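Local coordinates for chromosome-partitioning protein Spo0J (Thermus thermophilus HB27, PDB 1VZ0) that probably takes part in chromosome partitioning, binding the centromere-like DNA site parS and stimulating the ATPase activity of Soj, at residues E116-P120 / V121-R125; A154-L157 / L158-P161; A164-A167 / L168-E172. All coordinates share one frame; numbering follows the deposited sequence.

Interaction 1 of 3, residues E116-P120 / V121-R125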
loop_
_atom_site.group_PDB
_atom_site.type_symbol
_atom_site.label_atom_id
_atom_site.label_comp_id
_atom_site.label_asym_id
_atom_site.label_seq_id
_atom_site.Cartn_x
_atom_site.Cartn_y
_atom_site.Cartn_z
ATOM N N GLU C 116 -0.277 -7.379 3.051
ATOM C CA GLU C 116 -1.446 -7.413 2.180
ATOM C C GLU C 116 -1.477 -6.107 1.388
ATOM O O GLU C 116 -2.336 -5.887 0.536
ATOM C CB GLU C 116 -2.711 -7.539 3.029
ATOM C CG GLU C 116 -3.021 -8.946 3.476
ATOM C CD GLU C 116 -3.658 -9.762 2.370
ATOM O OE1 GLU C 116 -2.994 -10.000 1.337
ATOM O OE2 GLU C 116 -4.830 -10.157 2.529
ATOM N N ASP C 117 -0.502 -5.263 1.700
ATOM C CA ASP C 117 -0.292 -3.945 1.117
ATOM C C ASP C 117 0.349 -3.916 -0.268
ATOM O O ASP C 117 0.163 -2.967 -1.012
ATOM C CB ASP C 117 0.616 -3.142 2.055
ATOM C CG ASP C 117 -0.137 -2.149 2.860
ATOM O OD1 ASP C 117 0.480 -1.505 3.722
ATOM O OD2 ASP C 117 -1.352 -2.008 2.621
ATOM N N LEU C 118 1.124 -4.948 -0.583
ATOM C CA LEU C 118 1.875 -5.054 -1.833
ATOM C C LEU C 118 1.192 -4.872 -3.189
ATOM O O LEU C 118 0.287 -5.618 -3.529
ATOM C CB LEU C 118 2.600 -6.405 -1.868
ATOM C CG LEU C 118 4.129 -6.469 -1.870
ATOM C CD1 LEU C 118 4.558 -7.829 -2.393
ATOM C CD2 LEU C 118 4.707 -5.388 -2.736
ATOM N N SER C 119 1.642 -3.893 -3.973
ATOM C CA SER C 119 1.108 -3.724 -5.326
ATOM C C SER C 119 2.073 -4.602 -6.126
ATOM O O SER C 119 3.180 -4.876 -5.662
ATOM C CB SER C 119 1.227 -2.278 -5.800
ATOM O OG SER C 119 2.559 -1.957 -6.149
ATOM N N PRO C 120 1.678 -5.070 -7.319
ATOM C CA PRO C 120 2.653 -5.901 -8.024
ATOM C C PRO C 120 3.946 -5.177 -8.408
ATOM O O PRO C 120 4.973 -5.817 -8.629
ATOM C CB PRO C 120 1.863 -6.423 -9.227
ATOM C CG PRO C 120 0.792 -5.394 -9.427
ATOM C CD PRO C 120 0.387 -5.043 -8.028
ATOM N N VAL C 121 3.912 -3.849 -8.466
ATOM C CA VAL C 121 5.116 -3.094 -8.820
ATOM C C VAL C 121 6.092 -3.099 -7.640
ATOM O O VAL C 121 7.297 -3.309 -7.807
ATOM C CB VAL C 121 4.785 -1.630 -9.199
ATOM C CG1 VAL C 121 6.059 -0.882 -9.560
ATOM C CG2 VAL C 121 3.821 -1.603 -10.372
ATOM N N GLU C 122 5.564 -2.871 -6.445
ATOM C CA GLU C 122 6.390 -2.872 -5.248
ATOM C C GLU C 122 6.929 -4.273 -5.042
ATOM O O GLU C 122 8.055 -4.456 -4.581
ATOM C CB GLU C 122 5.570 -2.475 -4.029
ATOM C CG GLU C 122 4.959 -1.101 -4.111
ATOM C CD GLU C 122 4.224 -0.751 -2.839
ATOM O OE1 GLU C 122 4.896 -0.430 -1.834
ATOM O OE2 GLU C 122 2.976 -0.814 -2.837
ATOM N N GLU C 123 6.112 -5.261 -5.383
ATOM C CA GLU C 123 6.523 -6.640 -5.250
ATOM C C GLU C 123 7.786 -6.839 -6.081
ATOM O O GLU C 123 8.766 -7.398 -5.602
ATOM C CB GLU C 123 5.427 -7.573 -5.750
ATOM C CG GLU C 123 5.737 -9.037 -5.539
ATOM C CD GLU C 123 4.763 -9.952 -6.266
ATOM O OE1 GLU C 123 4.956 -11.185 -6.212
ATOM O OE2 GLU C 123 3.806 -9.439 -6.892
ATOM N N ALA C 124 7.748 -6.371 -7.328
ATOM C CA ALA C 124 8.882 -6.496 -8.230
ATOM C C ALA C 124 10.115 -5.745 -7.718
ATOM O O ALA C 124 11.217 -6.271 -7.776
ATOM C CB ALA C 124 8.502 -5.998 -9.625
ATOM N N ARG C 125 9.933 -4.527 -7.212
ATOM C CA ARG C 125 11.068 -3.754 -6.708
ATOM C C ARG C 125 11.729 -4.468 -5.532
ATOM O O ARG C 125 12.955 -4.415 -5.367
ATOM C CB ARG C 125 10.635 -2.343 -6.280
ATOM C CG ARG C 125 10.111 -1.471 -7.409
ATOM C CD ARG C 125 9.754 -0.073 -6.907
ATOM N NE ARG C 125 9.043 0.692 -7.925
ATOM C CZ ARG C 125 9.591 1.147 -9.047
ATOM N NH1 ARG C 125 8.850 1.825 -9.914
ATOM N NH2 ARG C 125 10.878 0.942 -9.300
HETATM O O HOH W 1 4.494 -8.448 -9.407
#
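Two flat groups, the carboxylates of Glu122 and Glu123, come back from the first helical turn to the residues that start it. Glu122 OE2 stands 3.5 Å from Ser119 OG, while OE1 is held in a salt bridge by Arg39 of the second subunit. Glu123 OE2 reaches Pro120 through one water, which donates to it and to Pro120 O.

Ser119 is the N-cap of the helix. With chi1 at 75°, OG sits between its own backbone N and carbonyl carbon, from where it accepts a nearly straight bond from Glu122 N (3.2 Å, 170°) and a weak one from Val121 N. A serine suits this post because its short hydroxyl can meet amides that have no earlier carbonyl to use. Pro120, which has no amide hydrogen to satisfy, fits the first helical position, and its carbonyl takes Ala124 N at 3.1 Å.

Leu118 closes over the turn: CD1 rests on Glu123 CB at 3.5 Å, the two side chains crossing at about a right angle.

The cap opens helix 120-132 after the loop from helix 101-114. Pro120 and Val121 pack on Leu168 of helix 162-169, and Ser119 OG is also hydrogen-bonded to Glu169 there.

Interaction 2 of 3, residues A154-L157 / L158-P161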
loop_
_atom_site.group_PDB
_atom_site.type_symbol
_atom_site.label_atom_id
_atom_site.label_comp_id
_atom_site.label_asym_id
_atom_site.label_seq_id
_atom_site.Cartn_x
_atom_site.Cartn_y
_atom_site.Cartn_z
ATOM N N ALA C 154 7.406 -11.068 -12.101
ATOM C CA ALA C 154 7.247 -9.776 -11.446
ATOM C C ALA C 154 8.389 -8.848 -11.862
ATOM O O ALA C 154 8.155 -7.688 -12.179
ATOM C CB ALA C 154 7.224 -9.937 -9.940
ATOM N N LEU C 155 9.619 -9.364 -11.871
ATOM C CA LEU C 155 10.782 -8.567 -12.264
ATOM C C LEU C 155 10.647 -7.959 -13.661
ATOM O O LEU C 155 11.127 -6.850 -13.910
ATOM C CB LEU C 155 12.055 -9.421 -12.213
ATOM C CG LEU C 155 12.509 -9.857 -10.816
ATOM C CD1 LEU C 155 13.619 -10.889 -10.931
ATOM C CD2 LEU C 155 12.969 -8.641 -10.027
ATOM N N ARG C 156 10.007 -8.687 -14.572
ATOM C CA ARG C 156 9.810 -8.199 -15.935
ATOM C C ARG C 156 9.075 -6.859 -15.966
ATOM O O ARG C 156 9.301 -6.046 -16.860
ATOM C CB ARG C 156 9.036 -9.227 -16.770
ATOM C CG ARG C 156 9.887 -10.381 -17.268
ATOM C CD ARG C 156 9.033 -11.505 -17.864
ATOM N NE ARG C 156 8.208 -11.082 -18.998
ATOM C CZ ARG C 156 8.683 -10.549 -20.122
ATOM N NH1 ARG C 156 7.852 -10.204 -21.098
ATOM N NH2 ARG C 156 9.990 -10.347 -20.272
ATOM N N LEU C 157 8.191 -6.633 -15.000
ATOM C CA LEU C 157 7.440 -5.380 -14.961
ATOM C C LEU C 157 8.361 -4.168 -14.908
ATOM O O LEU C 157 8.028 -3.112 -15.430
ATOM C CB LEU C 157 6.502 -5.339 -13.744
ATOM C CG LEU C 157 5.354 -6.343 -13.711
ATOM C CD1 LEU C 157 4.704 -6.318 -12.343
ATOM C CD2 LEU C 157 4.350 -6.008 -14.806
ATOM N N LEU C 158 9.521 -4.329 -14.278
ATOM C CA LEU C 158 10.459 -3.224 -14.142
ATOM C C LEU C 158 11.054 -2.678 -15.434
ATOM O O LEU C 158 11.768 -1.680 -15.403
ATOM C CB LEU C 158 11.579 -3.598 -13.172
ATOM C CG LEU C 158 11.066 -3.891 -11.757
ATOM C CD1 LEU C 158 12.232 -4.194 -10.847
ATOM C CD2 LEU C 158 10.275 -2.702 -11.230
ATOM N N GLN C 159 10.784 -3.306 -16.571
ATOM C CA GLN C 159 11.315 -2.749 -17.797
ATOM C C GLN C 159 10.268 -1.898 -18.489
ATOM O O GLN C 159 10.484 -1.399 -19.593
ATOM C CB GLN C 159 11.844 -3.847 -18.720
ATOM C CG GLN C 159 10.949 -5.025 -18.926
ATOM C CD GLN C 159 11.702 -6.211 -19.506
ATOM O OE1 GLN C 159 12.635 -6.725 -18.885
ATOM N NE2 GLN C 159 11.304 -6.649 -20.699
ATOM N N LEU C 160 9.131 -1.712 -17.822
ATOM C CA LEU C 160 8.059 -0.892 -18.381
ATOM C C LEU C 160 8.337 0.579 -18.067
ATOM O O LEU C 160 9.014 0.903 -17.097
ATOM C CB LEU C 160 6.691 -1.301 -17.795
ATOM C CG LEU C 160 6.022 -2.602 -18.276
ATOM C CD1 LEU C 160 4.735 -2.850 -17.487
ATOM C CD2 LEU C 160 5.691 -2.502 -19.764
ATOM N N PRO C 161 7.847 1.488 -18.904
ATOM C CA PRO C 161 8.093 2.905 -18.617
ATOM C C PRO C 161 7.371 3.319 -17.327
ATOM O O PRO C 161 6.324 2.764 -16.985
ATOM C CB PRO C 161 7.548 3.611 -19.855
ATOM C CG PRO C 161 6.509 2.647 -20.383
ATOM C CD PRO C 161 7.148 1.307 -20.186
#
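Leu155, Arg156 and Leu157 meet Leu158, Gln159 and Leu160 in a local turn at the C-terminal end of helix 148-156, the second helix of the predicted helix-turn-helix motif and so probably its recognition helix. The chain leaves this helix through three successive backbone bonds that each reach back three residues, the spacing of 3-10 turns. Leu158 N donates to Leu155 O at 3.0 Å; Gln159 N points to Arg156 O, an oxygen whose place is less certain; and Leu160 N donates to Leu157 O, again at 3.0 Å. Beyond them the chain runs on to Pro161, the N-cap of helix 162-169.

The residue types follow the two sides of the turn. Leucines suit the inward positions: Leu155 packs on Tyr127, Gln128 and Leu131 of helix 120-132, and Leu157 and Leu160 both touch Ala178 of helix 175-183. Arg156 and Gln159 are exposed, where polar ends can stay hydrated. Their side chains converge without a bond, since Arg156 NH2 and Gln159 NE2, both donors, stay 3.9 Å apart, and the guanidinium and amide planes are turned 70° from each other.

Leu158 lays CB against Leu155 O at 3.4 Å. On the buried side, with CG anti to its carbonyl carbon and beside its own backbone N (chi1 -75°), Leu160 crosses Leu157 at a slant, CD1 meeting Leu157 CD2 at 4.2 Å.

Interaction 3 of 3, residues A164-A167 / L168-E172; sequences ALEA and LERGE
Tight packing gathers where Ala167 and Glu166 meet Arg170 and Glu172, at the end of a helix closed by a Schellman motif. Glu172 N donates to Ala167 O at 2.9 Å, and Gly171 N reaches back to Leu168 O. Gly171 turns the chain with phi 78°, which glycine tolerates easily. Arg170 N makes a 2.8 Å bond to Glu166 O.

The Arg170 side chain folds back over this last turn through its bend at chi3 (-58°). One guanidinium face lies above Ala167 CA and Glu166 O, and the small Ala167 lets it come down close to the backbone. At the guanidinium edge sits Glu172, gripped side-on: NE bonds to Glu172 OE1 and NH1 to OE2, both at 2.6 Å, a salt bridge that ties the residues on either side of Gly171. Both oxygens are met from above the carboxylate plane, so the groups are not coplanar. An alanine in place of Arg170 is likely to leave the Glu172 carboxylate without its charged mate and uncover the backbone of the last turn.

The other carboxylates are held more loosely here. Glu166 OE2 stays 4.1 Å from Arg170 NH2, beyond a salt bridge, and Glu166 OE1 keeps 4.4 Å from Glu169 OE2, a like charge. Glu166 OE1 has its salt bridge with Arg79 of the second subunit, and Glu169 OE1 its hydrogen bond with Ser119.

Helix 162-169 thus ends between two neighbours: Leu168 packs on Pro120 and Val121 of helix 120-132, apolar partners that suit a leucine, while Glu166 and Arg170 touch the second subunit at Leu50 and Gln61.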
loop_
_atom_site.group_PDB
_atom_site.type_symbol
_atom_site.label_atom_id
_atom_site.label_comp_id
_atom_site.label_asym_id
_atom_site.label_seq_id
_atom_site.Cartn_x
_atom_site.Cartn_y
_atom_site.Cartn_z
ATOM N N ALA C 164 3.610 3.630 -17.186
ATOM C CA ALA C 164 2.859 2.382 -17.272
ATOM C C ALA C 164 2.807 1.760 -15.873
ATOM O O ALA C 164 1.783 1.219 -15.467
ATOM C CB ALA C 164 3.512 1.433 -18.236
ATOM N N LEU C 165 3.906 1.846 -15.129
ATOM C CA LEU C 165 3.919 1.295 -13.777
ATOM C C LEU C 165 2.984 2.086 -12.848
ATOM O O LEU C 165 2.368 1.510 -11.952
ATOM C CB LEU C 165 5.345 1.277 -13.206
ATOM C CG LEU C 165 6.374 0.351 -13.874
ATOM C CD1 LEU C 165 7.721 0.506 -13.183
ATOM C CD2 LEU C 165 5.925 -1.099 -13.800
ATOM N N GLU C 166 2.875 3.397 -13.068
ATOM C CA GLU C 166 1.990 4.243 -12.264
ATOM C C GLU C 166 0.530 3.886 -12.516
ATOM O O GLU C 166 -0.282 3.839 -11.584
ATOM C CB GLU C 166 2.198 5.728 -12.596
ATOM C CG GLU C 166 3.334 6.355 -11.844
ATOM C CD GLU C 166 3.087 6.362 -10.346
ATOM O OE1 GLU C 166 4.023 6.047 -9.588
ATOM O OE2 GLU C 166 1.962 6.693 -9.929
ATOM N N ALA C 167 0.206 3.646 -13.780
ATOM C CA ALA C 167 -1.153 3.304 -14.165
ATOM C C ALA C 167 -1.542 1.973 -13.523
ATOM O O ALA C 167 -2.709 1.739 -13.187
ATOM C CB ALA C 167 -1.251 3.215 -15.671
ATOM N N LEU C 168 -0.545 1.114 -13.340
ATOM C CA LEU C 168 -0.770 -0.187 -12.738
ATOM C C LEU C 168 -1.062 0.013 -11.257
ATOM O O LEU C 168 -2.004 -0.555 -10.715
ATOM C CB LEU C 168 0.468 -1.069 -12.898
ATOM C CG LEU C 168 0.203 -2.571 -13.030
ATOM C CD1 LEU C 168 1.514 -3.313 -12.903
ATOM C CD2 LEU C 168 -0.776 -3.050 -11.974
ATOM N N GLU C 169 -0.237 0.818 -10.601
ATOM C CA GLU C 169 -0.434 1.102 -9.189
ATOM C C GLU C 169 -1.772 1.818 -8.931
ATOM O O GLU C 169 -2.406 1.594 -7.903
ATOM C CB GLU C 169 0.722 1.953 -8.665
ATOM C CG GLU C 169 2.075 1.381 -9.021
ATOM C CD GLU C 169 3.002 1.307 -7.836
ATOM O OE1 GLU C 169 2.703 0.539 -6.904
ATOM O OE2 GLU C 169 4.025 2.018 -7.840
ATOM N N ARG C 170 -2.195 2.672 -9.858
ATOM C CA ARG C 170 -3.464 3.375 -9.701
ATOM C C ARG C 170 -4.639 2.442 -9.968
ATOM O O ARG C 170 -5.791 2.794 -9.703
ATOM C CB ARG C 170 -3.575 4.566 -10.658
ATOM C CG ARG C 170 -2.721 5.771 -10.276
ATOM C CD ARG C 170 -3.226 7.025 -10.982
ATOM N NE ARG C 170 -3.217 6.868 -12.431
ATOM C CZ ARG C 170 -2.149 7.079 -13.197
ATOM N NH1 ARG C 170 -2.224 6.908 -14.510
ATOM N NH2 ARG C 170 -1.009 7.482 -12.646
ATOM N N GLY C 171 -4.350 1.256 -10.499
ATOM C CA GLY C 171 -5.417 0.322 -10.800
ATOM C C GLY C 171 -6.144 0.677 -12.085
ATOM O O GLY C 171 -7.220 0.158 -12.334
ATOM N N GLU C 172 -5.567 1.562 -12.895
ATOM C CA GLU C 172 -6.165 1.945 -14.171
ATOM C C GLU C 172 -5.982 0.829 -15.206
ATOM O O GLU C 172 -6.742 0.748 -16.161
ATOM C CB GLU C 172 -5.554 3.251 -14.678
ATOM C CG GLU C 172 -5.964 4.465 -13.865
ATOM C CD GLU C 172 -5.250 5.739 -14.290
ATOM O OE1 GLU C 172 -5.492 6.790 -13.660
ATOM O OE2 GLU C 172 -4.451 5.689 -15.250
#

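Interactions 1, 2 and 3 follow one another along the chain within the ParB HTH domain, with centres about 12 Å apart in every pair. The three contacts touch one another, near the start of helix 120-132 and the ends of helices 148-156 and 162-169. Ala124 packs against the backbone of Ala154 to join 1 to 2; Leu165 CD2 lies 3.3 Å from Leu157 O, joining 2 to 3; and interactions 1 and 3 meet through Val121 against Glu169 and Arg125 against Leu165. Interactions 1 and 3 also touch the second subunit, whereas interaction 2 ends the predicted DNA-binding motif, which is consistent with the cluster linking that motif to the contact with the second subunit.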